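Local coordinates for protein probable succinyl-CoA:3-ketoacid coenzyme A transferase subunit B (Bacillus subtilis, PDB 3CDK) that probably transfers coenzyme A from succinyl-CoA to a 3-oxo acid, giving a 3-oxoacyl-CoA and succinate, as subunit B of a CoA-transferase, at residues B[29-34]-B[143-148]; B[12-17]-B[173-178]; B[110-115]-B[206-211]; B[179-184]-B[188-193]. One frame throughout, in Å; residues are numbered along the deposited sequence.

Contact 1. Residues B[29-34]-B[143-148]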
# COMPACT_ATOMS: atom_id res chain seq x y z
N ILE B 29 -20.98 7.09 9.92
CA ILE B 29 -21.33 7.55 11.26
C ILE B 29 -22.72 8.19 11.25
O ILE B 29 -23.12 8.82 10.25
CB ILE B 29 -20.32 8.62 11.73
CG1 ILE B 29 -20.53 9.02 13.20
CG2 ILE B 29 -20.39 9.86 10.82
CD1 ILE B 29 -19.72 8.20 14.25
N GLY B 30 -23.45 8.04 12.35
CA GLY B 30 -24.74 8.64 12.49
C GLY B 30 -25.80 7.65 12.10
O GLY B 30 -25.64 6.43 12.25
N MET B 31 -26.89 8.18 11.59
CA MET B 31 -28.07 7.40 11.28
C MET B 31 -27.79 6.09 10.51
O MET B 31 -28.43 5.08 10.79
CB MET B 31 -29.06 8.33 10.56
CG MET B 31 -30.42 7.74 10.21
SD MET B 31 -31.70 8.99 9.83
CE MET B 31 -30.78 10.49 9.49
N PRO B 32 -26.83 6.09 9.54
CA PRO B 32 -26.67 4.86 8.76
C PRO B 32 -26.22 3.63 9.53
O PRO B 32 -26.48 2.51 9.08
CB PRO B 32 -25.64 5.23 7.71
CG PRO B 32 -25.66 6.69 7.66
CD PRO B 32 -25.91 7.12 9.06
N THR B 33 -25.56 3.80 10.68
CA THR B 33 -25.10 2.64 11.46
C THR B 33 -26.30 1.85 12.01
O THR B 33 -26.17 0.66 12.29
CB THR B 33 -24.13 2.99 12.61
OG1 THR B 33 -24.77 3.89 13.50
CG2 THR B 33 -22.85 3.66 12.06
N LEU B 34 -27.46 2.50 12.11
CA LEU B 34 -28.68 1.84 12.56
C LEU B 34 -29.16 0.74 11.61
O LEU B 34 -29.67 -0.28 12.04
CB LEU B 34 -29.79 2.86 12.84
CG LEU B 34 -30.03 3.30 14.31
CD1 LEU B 34 -28.90 2.94 15.26
CD2 LEU B 34 -30.33 4.78 14.41
N VAL B 143 -25.54 6.27 -1.31
CA VAL B 143 -26.89 6.47 -0.82
C VAL B 143 -26.80 7.29 0.45
O VAL B 143 -25.97 7.00 1.36
CB VAL B 143 -27.59 5.13 -0.55
CG1 VAL B 143 -28.78 5.31 0.36
CG2 VAL B 143 -28.03 4.50 -1.86
N VAL B 144 -27.65 8.31 0.48
CA VAL B 144 -27.75 9.24 1.60
C VAL B 144 -29.13 9.16 2.25
O VAL B 144 -30.17 9.14 1.54
CB VAL B 144 -27.49 10.67 1.12
CG1 VAL B 144 -27.82 11.66 2.17
CG2 VAL B 144 -26.05 10.82 0.77
N ILE B 145 -29.16 9.06 3.58
CA ILE B 145 -30.43 9.16 4.27
C ILE B 145 -30.40 10.38 5.12
O ILE B 145 -29.48 10.53 5.92
CB ILE B 145 -30.72 7.99 5.20
CG1 ILE B 145 -29.45 7.60 5.98
CG2 ILE B 145 -31.32 6.84 4.39
CD1 ILE B 145 -29.62 6.33 6.83
N MET B 146 -31.42 11.22 4.96
CA MET B 146 -31.44 12.53 5.58
C MET B 146 -32.87 13.02 5.82
O MET B 146 -33.75 12.81 4.97
CB MET B 146 -30.69 13.50 4.68
CG MET B 146 -30.45 14.89 5.26
SD MET B 146 -29.52 15.88 4.06
CE MET B 146 -30.74 16.15 2.75
N GLU B 147 -33.11 13.65 6.97
CA GLU B 147 -34.38 14.32 7.23
C GLU B 147 -34.52 15.40 6.16
O GLU B 147 -33.55 16.07 5.79
CB GLU B 147 -34.45 14.91 8.65
CG GLU B 147 -35.63 14.34 9.45
CD GLU B 147 -36.51 15.39 10.13
OE1 GLU B 147 -36.20 15.75 11.30
OE2 GLU B 147 -37.55 15.84 9.54
N HIS B 148 -35.72 15.51 5.61
CA HIS B 148 -35.98 16.38 4.47
C HIS B 148 -35.88 17.85 4.86
O HIS B 148 -35.40 18.68 4.08
CB HIS B 148 -37.39 16.07 3.95
CG HIS B 148 -37.60 16.41 2.51
ND1 HIS B 148 -37.53 15.47 1.50
CD2 HIS B 148 -37.91 17.58 1.90
CE1 HIS B 148 -37.77 16.05 0.34
NE2 HIS B 148 -38.01 17.33 0.55

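Contact 2. Residues B[12-17]-B[173-178]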
# COMPACT_ATOMS: atom_id res chain seq x y z
N VAL B 12 -34.57 4.64 7.86
CA VAL B 12 -33.72 3.46 8.07
C VAL B 12 -34.27 2.21 7.36
O VAL B 12 -33.55 1.49 6.65
CB VAL B 12 -33.50 3.21 9.58
CG1 VAL B 12 -32.94 1.82 9.85
CG2 VAL B 12 -32.56 4.27 10.15
N LYS B 13 -35.57 1.98 7.51
CA LYS B 13 -36.18 0.79 6.95
C LYS B 13 -36.08 0.79 5.42
O LYS B 13 -35.87 -0.27 4.79
CB LYS B 13 -37.63 0.64 7.42
CG LYS B 13 -38.00 -0.78 7.89
CD LYS B 13 -37.53 -1.91 6.93
CE LYS B 13 -37.69 -3.32 7.56
NZ LYS B 13 -36.71 -4.34 7.03
N ARG B 14 -36.20 1.96 4.81
CA ARG B 14 -36.08 2.06 3.37
C ARG B 14 -34.65 1.79 2.90
O ARG B 14 -34.44 1.15 1.87
CB ARG B 14 -36.56 3.42 2.90
CG ARG B 14 -36.51 3.61 1.37
CD ARG B 14 -37.17 2.47 0.56
NE ARG B 14 -36.98 2.72 -0.87
CZ ARG B 14 -35.82 2.57 -1.51
NH1 ARG B 14 -35.75 2.85 -2.80
NH2 ARG B 14 -34.72 2.15 -0.87
N ALA B 15 -33.67 2.29 3.66
CA ALA B 15 -32.26 2.09 3.33
C ALA B 15 -31.87 0.60 3.32
O ALA B 15 -31.20 0.16 2.39
CB ALA B 15 -31.35 2.91 4.29
N VAL B 16 -32.30 -0.16 4.33
CA VAL B 16 -32.00 -1.60 4.41
C VAL B 16 -32.15 -2.33 3.05
O VAL B 16 -31.34 -3.17 2.67
CB VAL B 16 -32.88 -2.32 5.46
CG1 VAL B 16 -32.59 -3.80 5.46
CG2 VAL B 16 -32.62 -1.79 6.82
N GLN B 17 -33.22 -1.98 2.34
CA GLN B 17 -33.49 -2.50 1.00
C GLN B 17 -32.39 -2.27 -0.03
O GLN B 17 -32.48 -2.79 -1.14
CB GLN B 17 -34.78 -1.88 0.48
CG GLN B 17 -35.93 -1.94 1.46
CD GLN B 17 -37.19 -1.35 0.87
OE1 GLN B 17 -37.30 -1.18 -0.35
NE2 GLN B 17 -38.15 -1.02 1.73
N ARG B 173 -28.59 7.97 -4.89
CA ARG B 173 -29.96 7.89 -4.41
C ARG B 173 -30.07 8.64 -3.10
O ARG B 173 -29.22 8.46 -2.23
CB ARG B 173 -30.37 6.42 -4.24
CG ARG B 173 -31.67 6.24 -3.50
CD ARG B 173 -32.34 4.92 -3.79
NE ARG B 173 -32.85 4.83 -5.16
CZ ARG B 173 -33.29 3.71 -5.72
NH1 ARG B 173 -33.27 2.58 -5.04
NH2 ARG B 173 -33.74 3.72 -6.96
N LEU B 174 -31.11 9.46 -2.94
CA LEU B 174 -31.36 10.11 -1.67
C LEU B 174 -32.64 9.56 -1.06
O LEU B 174 -33.69 9.55 -1.73
CB LEU B 174 -31.49 11.63 -1.85
CG LEU B 174 -32.13 12.45 -0.71
CD1 LEU B 174 -31.36 12.37 0.62
CD2 LEU B 174 -32.30 13.90 -1.13
N ILE B 175 -32.59 9.13 0.20
CA ILE B 175 -33.85 8.82 0.86
C ILE B 175 -34.14 9.73 2.06
O ILE B 175 -33.33 9.90 2.97
CB ILE B 175 -34.06 7.29 1.17
CG1 ILE B 175 -33.95 7.01 2.64
CG2 ILE B 175 -33.17 6.32 0.33
CD1 ILE B 175 -34.98 6.13 3.10
N THR B 176 -35.31 10.36 2.06
CA THR B 176 -35.68 11.18 3.19
C THR B 176 -36.80 10.49 3.95
O THR B 176 -37.12 9.34 3.66
CB THR B 176 -36.12 12.62 2.78
OG1 THR B 176 -37.37 12.58 2.05
CG2 THR B 176 -35.05 13.30 1.98
N ASP B 177 -37.36 11.17 4.94
CA ASP B 177 -38.52 10.67 5.66
C ASP B 177 -39.74 10.88 4.78
O ASP B 177 -40.83 10.38 5.09
CB ASP B 177 -38.71 11.41 7.00
CG ASP B 177 -38.45 12.92 6.89
OD1 ASP B 177 -37.64 13.35 6.03
OD2 ASP B 177 -39.05 13.67 7.68
N LEU B 178 -39.55 11.62 3.70
CA LEU B 178 -40.66 11.98 2.82
C LEU B 178 -40.57 11.30 1.46
O LEU B 178 -41.60 10.86 0.92
CB LEU B 178 -40.71 13.50 2.62
CG LEU B 178 -41.49 14.37 3.63
CD1 LEU B 178 -41.51 13.89 5.12
CD2 LEU B 178 -41.00 15.81 3.51

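Contact 3. Residues B[110-115]-B[206-211]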
# COMPACT_ATOMS: atom_id res chain seq x y z
N VAL B 110 -28.26 18.13 0.50
CA VAL B 110 -28.03 17.54 -0.80
C VAL B 110 -28.54 18.54 -1.85
O VAL B 110 -29.40 19.37 -1.55
CB VAL B 110 -28.67 16.14 -0.92
CG1 VAL B 110 -28.51 15.59 -2.31
CG2 VAL B 110 -28.04 15.17 0.01
N SER B 111 -28.00 18.47 -3.07
CA SER B 111 -28.36 19.44 -4.12
C SER B 111 -28.87 18.72 -5.35
O SER B 111 -28.68 17.50 -5.48
CB SER B 111 -27.17 20.33 -4.51
OG SER B 111 -26.25 19.66 -5.38
N GLU B 112 -29.53 19.50 -6.22
CA GLU B 112 -30.05 19.10 -7.54
C GLU B 112 -29.16 18.12 -8.30
O GLU B 112 -29.65 17.14 -8.86
CB GLU B 112 -30.21 20.33 -8.44
CG GLU B 112 -31.49 21.09 -8.21
CD GLU B 112 -31.56 22.40 -8.95
OE1 GLU B 112 -30.55 22.86 -9.51
OE2 GLU B 112 -32.64 23.00 -8.98
N GLN B 113 -27.86 18.42 -8.29
CA GLN B 113 -26.88 17.68 -9.07
C GLN B 113 -26.32 16.47 -8.33
O GLN B 113 -25.49 15.74 -8.86
CB GLN B 113 -25.77 18.63 -9.54
CG GLN B 113 -26.27 19.69 -10.53
CD GLN B 113 -25.24 20.80 -10.84
OE1 GLN B 113 -24.04 20.61 -10.65
NE2 GLN B 113 -25.72 21.95 -11.31
N GLY B 114 -26.81 16.24 -7.12
CA GLY B 114 -26.31 15.15 -6.31
C GLY B 114 -25.02 15.44 -5.57
O GLY B 114 -24.31 14.51 -5.17
N ASP B 115 -24.70 16.72 -5.39
CA ASP B 115 -23.65 17.09 -4.42
C ASP B 115 -24.13 16.73 -3.03
O ASP B 115 -25.36 16.66 -2.77
CB ASP B 115 -23.36 18.59 -4.42
CG ASP B 115 -22.88 19.11 -5.75
OD1 ASP B 115 -22.50 18.31 -6.64
OD2 ASP B 115 -22.86 20.35 -5.89
N THR B 206 -39.27 21.26 -1.05
CA THR B 206 -37.98 21.06 -1.72
C THR B 206 -37.52 22.30 -2.48
O THR B 206 -38.29 22.90 -3.21
CB THR B 206 -38.03 19.88 -2.68
OG1 THR B 206 -38.39 18.71 -1.95
CG2 THR B 206 -36.69 19.65 -3.32
N GLU B 207 -36.25 22.66 -2.29
CA GLU B 207 -35.71 23.82 -2.97
C GLU B 207 -35.10 23.41 -4.29
O GLU B 207 -35.15 24.17 -5.26
CB GLU B 207 -34.64 24.49 -2.13
CG GLU B 207 -35.01 24.67 -0.67
CD GLU B 207 -34.58 26.02 -0.10
OE1 GLU B 207 -35.50 26.88 0.07
OE2 GLU B 207 -33.34 26.22 0.16
N ALA B 208 -34.53 22.22 -4.32
CA ALA B 208 -34.05 21.61 -5.55
C ALA B 208 -35.11 21.50 -6.66
O ALA B 208 -36.31 21.45 -6.38
CB ALA B 208 -33.51 20.24 -5.25
N ASP B 209 -34.64 21.49 -7.91
CA ASP B 209 -35.41 21.11 -9.10
C ASP B 209 -35.31 19.62 -9.38
O ASP B 209 -34.19 19.04 -9.40
CB ASP B 209 -34.85 21.78 -10.34
CG ASP B 209 -35.48 23.10 -10.64
OD1 ASP B 209 -36.23 23.61 -9.77
OD2 ASP B 209 -35.23 23.62 -11.75
N PHE B 210 -36.45 19.01 -9.64
CA PHE B 210 -36.45 17.63 -10.00
C PHE B 210 -37.51 17.30 -11.04
O PHE B 210 -38.57 17.90 -11.08
CB PHE B 210 -36.65 16.77 -8.76
CG PHE B 210 -37.81 17.19 -7.91
CD1 PHE B 210 -39.11 16.76 -8.21
CD2 PHE B 210 -37.61 17.99 -6.79
CE1 PHE B 210 -40.20 17.12 -7.41
CE2 PHE B 210 -38.70 18.37 -5.98
CZ PHE B 210 -39.99 17.94 -6.29
N ALA B 211 -37.18 16.34 -11.90
CA ALA B 211 -38.16 15.66 -12.71
C ALA B 211 -38.96 14.73 -11.81
O ALA B 211 -38.44 14.15 -10.86
CB ALA B 211 -37.46 14.86 -13.81

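Contact 4. Residues B[179-184]-B[188-193]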
# COMPACT_ATOMS: atom_id res chain seq x y z
N ALA B 179 -39.35 11.18 0.92
CA ALA B 179 -39.20 10.84 -0.48
C ALA B 179 -37.98 10.03 -0.79
O ALA B 179 -37.04 9.95 0.02
CB ALA B 179 -39.20 12.10 -1.32
N VAL B 180 -37.99 9.43 -1.97
CA VAL B 180 -36.78 8.87 -2.52
C VAL B 180 -36.46 9.57 -3.84
O VAL B 180 -37.38 9.80 -4.67
CB VAL B 180 -36.92 7.37 -2.75
CG1 VAL B 180 -35.53 6.75 -3.06
CG2 VAL B 180 -37.56 6.71 -1.55
N PHE B 181 -35.18 9.92 -4.01
CA PHE B 181 -34.70 10.62 -5.20
C PHE B 181 -33.56 9.87 -5.84
O PHE B 181 -32.68 9.40 -5.14
CB PHE B 181 -34.17 12.01 -4.85
CG PHE B 181 -35.25 12.99 -4.47
CD1 PHE B 181 -35.99 13.65 -5.45
CD2 PHE B 181 -35.51 13.26 -3.12
CE1 PHE B 181 -36.97 14.57 -5.09
CE2 PHE B 181 -36.49 14.16 -2.76
CZ PHE B 181 -37.22 14.82 -3.74
N ASP B 182 -33.56 9.80 -7.17
CA ASP B 182 -32.46 9.21 -7.95
C ASP B 182 -31.74 10.34 -8.67
O ASP B 182 -32.35 11.35 -9.01
CB ASP B 182 -32.98 8.20 -8.98
CG ASP B 182 -33.40 6.85 -8.38
OD1 ASP B 182 -33.31 6.65 -7.14
OD2 ASP B 182 -33.82 5.96 -9.17
N PHE B 183 -30.43 10.17 -8.91
CA PHE B 183 -29.69 11.11 -9.74
C PHE B 183 -29.10 10.38 -10.95
O PHE B 183 -28.46 9.34 -10.80
CB PHE B 183 -28.58 11.80 -8.95
CG PHE B 183 -29.06 12.56 -7.74
CD1 PHE B 183 -29.31 11.90 -6.51
CD2 PHE B 183 -29.25 13.93 -7.79
CE1 PHE B 183 -29.76 12.58 -5.40
CE2 PHE B 183 -29.69 14.63 -6.66
CZ PHE B 183 -29.94 13.95 -5.47
N VAL B 184 -29.35 10.89 -12.15
CA VAL B 184 -28.73 10.33 -13.34
C VAL B 184 -28.13 11.44 -14.19
O VAL B 184 -28.84 12.16 -14.93
CB VAL B 184 -29.68 9.48 -14.21
CG1 VAL B 184 -29.04 8.11 -14.46
CG2 VAL B 184 -31.08 9.34 -13.57
N MET B 188 -32.03 15.42 -10.94
CA MET B 188 -32.71 14.76 -9.84
C MET B 188 -34.13 14.40 -10.27
O MET B 188 -34.80 15.16 -11.00
CB MET B 188 -32.71 15.67 -8.62
CG MET B 188 -33.25 15.04 -7.35
SD MET B 188 -33.18 16.09 -5.88
CE MET B 188 -34.20 17.47 -6.35
N THR B 189 -34.59 13.24 -9.82
CA THR B 189 -35.87 12.71 -10.20
C THR B 189 -36.53 12.11 -8.99
O THR B 189 -35.95 11.30 -8.29
CB THR B 189 -35.70 11.65 -11.27
OG1 THR B 189 -35.12 12.24 -12.44
CG2 THR B 189 -37.02 11.00 -11.62
N LEU B 190 -37.76 12.53 -8.73
CA LEU B 190 -38.46 12.00 -7.60
C LEU B 190 -38.99 10.66 -8.01
O LEU B 190 -39.67 10.52 -9.03
CB LEU B 190 -39.56 12.95 -7.17
CG LEU B 190 -40.63 12.44 -6.21
CD1 LEU B 190 -40.03 11.94 -4.91
CD2 LEU B 190 -41.58 13.57 -5.98
N THR B 191 -38.70 9.66 -7.20
CA THR B 191 -38.80 8.28 -7.65
C THR B 191 -39.79 7.40 -6.83
O THR B 191 -40.43 6.51 -7.38
CB THR B 191 -37.36 7.69 -7.81
OG1 THR B 191 -37.35 6.71 -8.84
CG2 THR B 191 -36.82 7.11 -6.51
N GLU B 192 -39.89 7.66 -5.53
CA GLU B 192 -40.87 7.03 -4.64
C GLU B 192 -41.23 8.00 -3.54
O GLU B 192 -40.60 9.04 -3.35
CB GLU B 192 -40.37 5.77 -3.92
CG GLU B 192 -39.29 4.92 -4.57
CD GLU B 192 -38.88 3.76 -3.65
OE1 GLU B 192 -39.65 3.41 -2.72
OE2 GLU B 192 -37.78 3.19 -3.87
N LEU B 193 -42.23 7.59 -2.76
CA LEU B 193 -42.86 8.46 -1.79
C LEU B 193 -43.10 7.68 -0.51
O LEU B 193 -43.51 6.52 -0.56
CB LEU B 193 -44.18 8.94 -2.38
CG LEU B 193 -44.50 10.42 -2.57
CD1 LEU B 193 -43.31 11.21 -3.01
CD2 LEU B 193 -45.61 10.58 -3.58

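Contact 1. Residues B[29-34]-B[143-148]
Met31 reaches out from the loop that follows strand 24-27 and lays its side chain obliquely across the end of Ile145, with Met31 CG 3.7 Å from Ile145 CD1. Its CG stands opposite the backbone N (chi1 -177°), which carries the thioether toward strand 141-145; a bend at the last torsion then brings Met31 CE within 3.8 Å of Ile145 O. Next comes Pro32, which meets the same methyl with backbone and ring alike: Pro32 CA lies 3.8 Å from Ile145 CD1, and Pro32 CG 4.1 Å from it. Ile145 CD1 thus fits against two consecutive residues of the loop. Thr33 turns away and works inside its own segment, where Gly30 O receives both Thr33 N at 3.1 Å and Thr33 OG1 at 3.0 Å, a double grip that ties the turn carrying Met31 and Pro32. Around them, helix 5-16 touches Met31 and Ile145, and Ile104 of the neighbouring strand 102-105 touches Pro32 and Ile145. The side chain of Pro32 is about 10 Å from that of Glu50, the predicted active-site residue. Apolar contacts dominate between the segments, without a hydrogen bond, so shape and burial probably do most to set how the loop sits here.

Contact 2. Residues B[12-17]-B[173-178]
The guanidinium groups of Arg14 and Arg173 meet almost at right angles, their planes 88° apart. Arg173 NH1 comes in at the edge of the Arg14 group, in its plane, and sits 3.4 Å from Arg14 NH1. Both nitrogens are donors, so the pair is not bonded to itself; carboxylates bring it together. Glu18 OE2 forms salt bridges with Arg14 NH2 and Arg173 NH1, while Arg173 NE reaches Asp182 and Arg14 NH1 reaches Glu192, a pair modelled too close for its geometry to be trusted. The three carboxylates probably offset much of the charge of the two arginines. Arg14 gets there through a bend at its second torsion (chi2 51°), which turns the chain along the helix.

This is helix-on-sheet packing in the alpha/beta core: helix 12-16 lies over strand 173-175 with axes 9.7 Å apart and directions 149° apart, roughly antiparallel. Below the charged ends, Ile175 points its CD1 at the helix, 4.1 Å from Ala15 N. The same methyl lies against the CB and CG of Arg14, though that fit is doubtful. Further along the segment, Thr176 OG1 accepts Leu178 N at 2.9 Å in an ST turn, before strand 179-184.

Contact 3. Residues B[110-115]-B[206-211]
Glu112 and Ala208 bring the two backbones closest, with Glu112 CA 5.1 Å from Ala208 CA, where a hairpin turn meets the irregular chain that follows helix 199-204. The hairpin joins strands 109-111 and 116-117 through a type I turn with a G1 bulge: Gly114 N bonds to Ser111 O at 2.8 Å, and Ser111 N to Asp115 O at 3.2 Å. Gly114 takes the positive phi (81°) this turn needs, a conformation in which a CB would press on the carbonyl O of Gln113.

Glu112, the second residue of the turn, does the reaching. Extended beyond CG, its chain is long enough to set the carboxylate beside Asp209, and Glu112 OE2 accepts Asp209 N at 2.7 Å with a bent N-H...O angle of 141°. OE2 is crowded in the model, so the exact length is doubtful. The two acid side chains lie alongside each other, pointing the same way with their carboxylate planes 41° apart. This pairing is probably unfavourable, and Lys159, which touches both side chains, may ease it. With an alanine here, the amide of Asp209 would probably lose its acceptor and the methyl of Ala208 part of its cover. The same Ala208 methyl also touches Met188, as does Phe210. The apolar part of the contact is a single pairing, Glu112 CG against Ala208 CB at 3.7 Å.

Contact 4. Residues B[179-184]-B[188-193]
Met188 CG stands opposite its backbone N (chi1 -174°) and Phe181 CG opposite its own carbonyl carbon (chi1 -70°), which swings the thioether over the ring. Met188 SD lies 4.2 Å from the Phe181 ring centroid, a Met-aromatic contact on one face; Leu190 CD1 takes the opposite face, offset toward the rim. Phe183 flanks the same methionine, its CE2 3.6 Å from Met188 CG, with the sulfur oblique to its ring.

These residues line one side of an antiparallel hairpin. Asp182 and Thr189 form a hydrogen-bonded pair, their two backbone bonds each 3.0 Å from N to O. Two residues back, a classic beta bulge sets Thr191 and Glu192 against Val180: Val180 O receives Thr191 N at 2.9 Å and, weakly, Glu192 N, while Val180 N gives a nearly straight bond to Glu192 O.

An alanine in place of Phe181 would probably open a gap between Met188 and Leu190 and leave the thioether less firmly held, though still beside Phe183. Across the sheet, Thr191 CG2 fits against Val180 CG1 at 3.7 Å, and the stem of Glu192 runs alongside Val180. The acids here have arginine partners in contact 2.

In the fold
Contacts 1 and 2 are buried and adjacent: in contact 1 a loop, and in contact 2 helix 5-16, pack on neighbouring parallel strands 141-145 and 173-175, with Ile145 packing on Ile175 and a backbone bond from Ile175 N to Val144 O. Contact 1 is mainly apolar, whereas contact 2 adds a cluster of charges. Contact 4 continues the same sheet, strand 179-184 pairing antiparallel with strand 173-175. It differs in being held largely by backbone hydrogen bonds. Contact 3, its centre about 17 Å from the chain's centre, is only partly buried and far smaller than contact 4, which is buried; it mixes one polar bond with like charges. Its 206-211 segment reaches the hairpin of contact 4 where Ala211 bonds to Met188 and Leu190.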